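Local coordinates for kojibiose phosphorylase (Gut metagenome, PDB 6W0P), which belongs to glycoside hydrolase family 65, whose members pair a large N-terminal beta-sandwich with a helical (alpha/alpha)6-barrel catalytic domain, at residues D477-F491 and V536-D550. Numbering follows the deposited sequence.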
loop_
_atom_site.group_PDB
_atom_site.type_symbol
_atom_site.label_atom_id
_atom_site.label_comp_id
_atom_site.label_asym_id
_atom_site.label_seq_id
_atom_site.Cartn_x
_atom_site.Cartn_y
_atom_site.Cartn_z
ATOM N N ASP A 477 1.411 18.009 6.883
ATOM C CA ASP A 477 1.009 18.137 5.456
ATOM C C ASP A 477 1.184 16.759 4.823
ATOM O O ASP A 477 2.314 16.384 4.482
ATOM C CB ASP A 477 1.797 19.191 4.661
ATOM C CG ASP A 477 1.538 19.110 3.159
ATOM O OD1 ASP A 477 0.459 18.623 2.808
ATOM O OD2 ASP A 477 2.435 19.498 2.336
ATOM N N GLU A 478 0.098 16.021 4.687
ATOM C CA GLU A 478 0.152 14.625 4.200
ATOM C C GLU A 478 0.387 14.586 2.695
ATOM O O GLU A 478 0.481 13.466 2.163
ATOM C CB GLU A 478 -1.127 13.888 4.580
ATOM C CG GLU A 478 -1.332 13.861 6.077
ATOM C CD GLU A 478 -2.531 13.055 6.514
ATOM O OE1 GLU A 478 -3.255 12.568 5.650
ATOM O OE2 GLU A 478 -2.694 12.897 7.701
ATOM N N PHE A 479 0.512 15.734 2.041
ATOM C CA PHE A 479 0.778 15.801 0.591
ATOM C C PHE A 479 2.280 15.752 0.330
ATOM O O PHE A 479 2.645 15.845 -0.832
ATOM C CB PHE A 479 0.093 17.020 -0.015
ATOM C CG PHE A 479 -1.416 16.982 0.040
ATOM C CD1 PHE A 479 -2.109 15.809 0.329
ATOM C CD2 PHE A 479 -2.150 18.115 -0.293
ATOM C CE1 PHE A 479 -3.500 15.782 0.354
ATOM C CE2 PHE A 479 -3.539 18.079 -0.309
ATOM C CZ PHE A 479 -4.211 16.922 0.039
ATOM N N LYS A 480 3.107 15.532 1.353
ATOM C CA LYS A 480 4.587 15.414 1.213
ATOM C C LYS A 480 5.068 14.130 1.897
ATOM O O LYS A 480 5.077 14.093 3.161
ATOM C CB LYS A 480 5.284 16.658 1.763
ATOM C CG LYS A 480 5.295 17.815 0.782
ATOM C CD LYS A 480 6.157 17.543 -0.442
ATOM C CE LYS A 480 5.713 18.325 -1.654
ATOM N NZ LYS A 480 4.263 18.155 -1.929
ATOM N N LEU A 481 5.477 13.155 1.084
ATOM C CA LEU A 481 5.785 11.757 1.495
ATOM C C LEU A 481 7.254 11.394 1.223
ATOM O O LEU A 481 7.720 11.582 0.098
ATOM C CB LEU A 481 4.829 10.820 0.750
ATOM C CG LEU A 481 5.160 9.329 0.825
ATOM C CD1 LEU A 481 5.222 8.840 2.266
ATOM C CD2 LEU A 481 4.161 8.516 0.021
ATOM N N MET A 482 7.950 10.861 2.230
ATOM C CA MET A 482 9.350 10.368 2.128
ATOM C C MET A 482 10.222 11.570 1.768
ATOM O O MET A 482 11.119 11.470 0.887
ATOM C CB MET A 482 9.524 9.263 1.077
ATOM C CG MET A 482 8.781 7.961 1.387
ATOM S SD MET A 482 9.334 7.118 2.872
ATOM C CE MET A 482 11.108 7.041 2.595
ATOM N N VAL A 483 9.933 12.699 2.407
ATOM C CA VAL A 483 10.794 13.901 2.285
ATOM C C VAL A 483 11.829 13.864 3.402
ATOM O O VAL A 483 11.653 13.088 4.356
ATOM C CB VAL A 483 9.971 15.196 2.303
ATOM C CG1 VAL A 483 9.065 15.253 1.091
ATOM C CG2 VAL A 483 9.202 15.398 3.596
ATOM N N ASN A 484 12.840 14.711 3.278
ATOM C CA ASN A 484 13.912 14.898 4.273
ATOM C C ASN A 484 13.870 16.333 4.787
ATOM O O ASN A 484 13.481 17.203 4.034
ATOM C CB ASN A 484 15.268 14.573 3.663
ATOM C CG ASN A 484 15.290 13.237 2.963
ATOM O OD1 ASN A 484 14.796 12.246 3.491
ATOM N ND2 ASN A 484 15.920 13.195 1.809
ATOM N N HIS A 485 14.262 16.549 6.046
ATOM C CA HIS A 485 14.371 17.893 6.657
ATOM C C HIS A 485 12.988 18.554 6.642
ATOM O O HIS A 485 12.907 19.775 6.291
ATOM C CB HIS A 485 15.434 18.713 5.916
ATOM C CG HIS A 485 16.697 17.964 5.656
ATOM N ND1 HIS A 485 17.228 17.107 6.579
ATOM C CD2 HIS A 485 17.546 17.966 4.593
ATOM C CE1 HIS A 485 18.379 16.637 6.119
ATOM N NE2 HIS A 485 18.585 17.128 4.887
ATOM N N ASN A 486 11.936 17.784 6.980
ATOM C CA ASN A 486 10.610 18.380 7.281
ATOM C C ASN A 486 10.788 19.242 8.533
ATOM O O ASN A 486 11.259 18.719 9.575
ATOM C CB ASN A 486 9.502 17.355 7.440
ATOM C CG ASN A 486 8.257 17.951 8.055
ATOM O OD1 ASN A 486 8.011 17.754 9.246
ATOM N ND2 ASN A 486 7.465 18.655 7.258
ATOM N N THR A 487 10.477 20.532 8.426
ATOM C CA THR A 487 10.797 21.511 9.489
ATOM C C THR A 487 9.920 21.244 10.704
ATOM O O THR A 487 10.454 21.258 11.797
ATOM C CB THR A 487 10.713 22.942 8.964
ATOM O OG1 THR A 487 11.623 22.939 7.859
ATOM C CG2 THR A 487 11.091 23.958 10.020
ATOM N N TYR A 488 8.638 20.925 10.523
ATOM C CA TYR A 488 7.781 20.583 11.677
ATOM C C TYR A 488 8.438 19.455 12.487
ATOM O O TYR A 488 8.598 19.582 13.719
ATOM C CB TYR A 488 6.375 20.151 11.259
ATOM C CG TYR A 488 5.489 19.912 12.449
ATOM C CD1 TYR A 488 5.459 18.689 13.095
ATOM C CD2 TYR A 488 4.754 20.956 12.986
ATOM C CE1 TYR A 488 4.654 18.479 14.211
ATOM C CE2 TYR A 488 3.949 20.765 14.102
ATOM C CZ TYR A 488 3.892 19.524 14.718
ATOM O OH TYR A 488 3.135 19.394 15.848
ATOM N N THR A 489 8.798 18.358 11.822
ATOM C CA THR A 489 9.413 17.172 12.477
ATOM C C THR A 489 10.689 17.588 13.242
ATOM O O THR A 489 10.817 17.255 14.451
ATOM C CB THR A 489 9.656 16.076 11.431
ATOM O OG1 THR A 489 8.418 15.744 10.790
ATOM C CG2 THR A 489 10.304 14.843 12.016
ATOM N N ASN A 490 11.603 18.308 12.584
ATOM C CA ASN A 490 12.939 18.625 13.151
ATOM C C ASN A 490 12.763 19.649 14.275
ATOM O O ASN A 490 13.371 19.464 15.350
ATOM C CB ASN A 490 13.917 19.111 12.080
ATOM C CG ASN A 490 14.303 18.007 11.122
ATOM O OD1 ASN A 490 13.639 16.982 11.067
ATOM N ND2 ASN A 490 15.355 18.234 10.348
ATOM N N PHE A 491 11.953 20.674 14.023
ATOM C CA PHE A 491 11.689 21.769 14.977
ATOM C C PHE A 491 11.112 21.162 16.257
ATOM O O PHE A 491 11.682 21.389 17.347
ATOM C CB PHE A 491 10.755 22.807 14.354
ATOM C CG PHE A 491 10.541 24.045 15.183
ATOM C CD1 PHE A 491 9.521 24.107 16.114
ATOM C CD2 PHE A 491 11.337 25.161 15.004
ATOM C CE1 PHE A 491 9.328 25.250 16.872
ATOM C CE2 PHE A 491 11.121 26.314 15.741
ATOM C CZ PHE A 491 10.107 26.357 16.667
ATOM N N VAL A 536 18.912 19.970 11.448
ATOM C CA VAL A 536 18.655 20.756 10.220
ATOM C C VAL A 536 17.347 21.514 10.448
ATOM O O VAL A 536 16.353 20.866 10.840
ATOM C CB VAL A 536 18.569 19.865 8.974
ATOM C CG1 VAL A 536 18.192 20.692 7.758
ATOM C CG2 VAL A 536 19.860 19.103 8.733
ATOM N N ILE A 537 17.392 22.830 10.242
ATOM C CA ILE A 537 16.236 23.768 10.300
ATOM C C ILE A 537 16.358 24.697 9.087
ATOM O O ILE A 537 17.167 25.638 9.152
ATOM C CB ILE A 537 16.204 24.581 11.616
ATOM C CG1 ILE A 537 16.184 23.706 12.866
ATOM C CG2 ILE A 537 15.024 25.552 11.605
ATOM C CD1 ILE A 537 14.904 22.905 13.014
ATOM N N LEU A 538 15.547 24.463 8.050
ATOM C CA LEU A 538 15.602 25.229 6.783
ATOM C C LEU A 538 14.940 26.593 7.017
ATOM O O LEU A 538 13.712 26.739 6.802
ATOM C CB LEU A 538 14.935 24.412 5.675
ATOM C CG LEU A 538 15.602 23.075 5.375
ATOM C CD1 LEU A 538 14.758 22.262 4.416
ATOM C CD2 LEU A 538 17.016 23.275 4.808
ATOM N N TYR A 539 15.719 27.546 7.521
ATOM C CA TYR A 539 15.236 28.894 7.887
ATOM C C TYR A 539 16.139 29.912 7.204
ATOM O O TYR A 539 17.376 29.799 7.334
ATOM C CB TYR A 539 15.225 29.107 9.401
ATOM C CG TYR A 539 14.815 30.504 9.781
ATOM C CD1 TYR A 539 13.516 30.915 9.562
ATOM C CD2 TYR A 539 15.717 31.438 10.275
ATOM C CE1 TYR A 539 13.106 32.204 9.867
ATOM C CE2 TYR A 539 15.319 32.730 10.609
ATOM C CZ TYR A 539 14.005 33.113 10.399
ATOM O OH TYR A 539 13.531 34.358 10.675
ATOM N N ASP A 540 15.539 30.858 6.489
ATOM C CA ASP A 540 16.288 31.927 5.787
ATOM C C ASP A 540 16.148 33.235 6.589
ATOM O O ASP A 540 15.025 33.711 6.757
ATOM C CB ASP A 540 15.832 31.982 4.333
ATOM C CG ASP A 540 16.602 33.014 3.545
ATOM O OD1 ASP A 540 17.026 34.015 4.160
ATOM O OD2 ASP A 540 16.736 32.824 2.327
ATOM N N LYS A 541 17.245 33.800 7.096
ATOM C CA LYS A 541 17.189 35.012 7.964
ATOM C C LYS A 541 16.820 36.249 7.133
ATOM O O LYS A 541 16.375 37.232 7.733
ATOM C CB LYS A 541 18.502 35.231 8.723
ATOM C CG LYS A 541 18.868 34.133 9.714
ATOM C CD LYS A 541 20.231 34.306 10.393
ATOM C CE LYS A 541 21.416 34.308 9.442
ATOM N NZ LYS A 541 22.682 34.663 10.134
ATOM N N GLU A 542 16.996 36.218 5.816
ATOM C CA GLU A 542 16.635 37.353 4.915
ATOM C C GLU A 542 15.123 37.362 4.661
ATOM O O GLU A 542 14.525 38.422 4.792
ATOM C CB GLU A 542 17.381 37.276 3.573
ATOM C CG GLU A 542 18.895 37.295 3.708
ATOM C CD GLU A 542 19.418 38.400 4.610
ATOM O OE1 GLU A 542 19.003 39.584 4.416
ATOM O OE2 GLU A 542 20.212 38.079 5.526
ATOM N N THR A 543 14.530 36.235 4.245
ATOM C CA THR A 543 13.085 36.167 3.851
ATOM C C THR A 543 12.219 35.912 5.088
ATOM O O THR A 543 11.003 36.131 5.009
ATOM C CB THR A 543 12.847 35.093 2.783
ATOM O OG1 THR A 543 13.049 33.833 3.422
ATOM C CG2 THR A 543 13.749 35.240 1.571
ATOM N N LEU A 544 12.831 35.436 6.174
ATOM C CA LEU A 544 12.151 35.022 7.430
ATOM C C LEU A 544 11.310 33.746 7.188
ATOM O O LEU A 544 10.476 33.440 8.060
ATOM C CB LEU A 544 11.264 36.165 7.961
ATOM C CG LEU A 544 11.902 37.548 8.131
ATOM C CD1 LEU A 544 10.881 38.540 8.657
ATOM C CD2 LEU A 544 13.118 37.515 9.061
ATOM N N LEU A 545 11.517 33.020 6.077
ATOM C CA LEU A 545 10.709 31.804 5.734
ATOM C C LEU A 545 11.361 30.548 6.319
ATOM O O LEU A 545 12.596 30.453 6.307
ATOM C CB LEU A 545 10.565 31.664 4.219
ATOM C CG LEU A 545 9.735 32.743 3.522
ATOM C CD1 LEU A 545 9.825 32.612 2.010
ATOM C CD2 LEU A 545 8.279 32.684 3.952
ATOM N N PHE A 546 10.556 29.625 6.841
ATOM C CA PHE A 546 10.925 28.191 6.965
ATOM C C PHE A 546 10.569 27.501 5.652
ATOM O O PHE A 546 9.503 27.837 5.047
ATOM C CB PHE A 546 10.218 27.517 8.133
ATOM C CG PHE A 546 10.624 28.055 9.477
ATOM C CD1 PHE A 546 11.724 27.542 10.154
ATOM C CD2 PHE A 546 9.911 29.088 10.060
ATOM C CE1 PHE A 546 12.092 28.065 11.390
ATOM C CE2 PHE A 546 10.271 29.584 11.299
ATOM C CZ PHE A 546 11.356 29.073 11.965
ATOM N N GLU A 547 11.440 26.608 5.184
ATOM C CA GLU A 547 11.116 25.758 4.009
ATOM C C GLU A 547 10.503 24.484 4.578
ATOM O O GLU A 547 11.104 23.941 5.473
ATOM C CB GLU A 547 12.340 25.484 3.124
ATOM C CG GLU A 547 11.961 24.784 1.816
ATOM C CD GLU A 547 13.094 24.514 0.835
ATOM O OE1 GLU A 547 14.268 24.511 1.263
ATOM O OE2 GLU A 547 12.797 24.257 -0.335
ATOM N N GLN A 548 9.331 24.071 4.091
ATOM C CA GLN A 548 8.521 22.995 4.708
ATOM C C GLN A 548 9.331 21.704 4.740
ATOM O O GLN A 548 9.231 20.967 5.739
ATOM C CB GLN A 548 7.213 22.768 3.948
ATOM C CG GLN A 548 6.283 21.854 4.701
ATOM C CD GLN A 548 4.969 21.709 3.991
ATOM O OE1 GLN A 548 4.211 22.672 3.868
ATOM N NE2 GLN A 548 4.692 20.494 3.546
ATOM N N ASN A 549 10.055 21.426 3.659
ATOM C CA ASN A 549 10.992 20.275 3.591
ATOM C C ASN A 549 12.060 20.587 2.535
ATOM O O ASN A 549 11.873 21.561 1.762
ATOM C CB ASN A 549 10.253 18.952 3.358
ATOM C CG ASN A 549 9.505 18.904 2.043
ATOM O OD1 ASN A 549 8.270 18.873 2.040
ATOM N ND2 ASN A 549 10.239 18.852 0.936
ATOM N N ASP A 550 13.138 19.806 2.515
ATOM C CA ASP A 550 14.227 19.958 1.521
ATOM C C ASP A 550 13.597 19.834 0.136
ATOM O O ASP A 550 12.901 18.818 -0.092
ATOM C CB ASP A 550 15.325 18.906 1.710
ATOM C CG ASP A 550 16.701 19.274 1.150
ATOM O OD1 ASP A 550 16.991 20.485 0.970
ATOM O OD2 ASP A 550 17.528 18.334 0.973
HETATM O O HOH W 1 13.061 16.216 0.717
HETATM O O HOH W 2 17.305 15.774 0.895
HETATM O O HOH W 3 13.978 22.032 8.104
HETATM O O HOH W 4 7.011 18.472 4.454
HETATM O O HOH W 5 7.619 21.921 7.860
#
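T487 opens helix 487-504 against the loop 546-550, in the central catalytic domain, an (alpha/alpha)6 barrel in this family. Its backbone N gives a hydrogen bond to Q548 O, so the start of the helix is tied directly to the loop 546-550 of the same chain. N486 is the N-cap: its OD1 takes both T489 N and T489 OG1, which arrive from opposite faces of the amide plane, a role that suits the short side chain of asparagine.

From T487 CB, which lies 3.7 Å from E547 O, the side chain divides. T487 OG1 sits beside the backbone N (chi1 -57°) and donates to E547 O at 2.6 Å, while a bridging water donates to the same hydroxyl and to H485 O and accepts from L538 N. T487 CG2 goes the other way and packs obliquely on F546, 3.6 Å from F546 CD1. Threonine thus serves a polar and an apolar neighbour from one branched carbon.

Q548 begins by pointing away from 477-491, but glutamine's long, extended chain lets the amide Q548 NE2 span the gap to D477 OD2 (2.7 Å). The carboxylate oxygen accepts with its anti lone pair, within the glutamine amide plane, and the two flat groups stand nearly perpendicular, 89° apart. D477 OD1 meanwhile closes an Asx turn on F479 N, so one aspartate shapes its own turn and holds the distant loop.

On the far side of N486, the flat imidazole of H485 offers one face to V536 CG1 in a CH-pi contact, N484 CB covers the opposite face, and its polar ND1 bonds to S469, outside both segments. S469 also bonds to N490 ND2. N490 ND2 also donates to V536 O, 2.9 Å away, which lies only 3° out of the N490 amide plane.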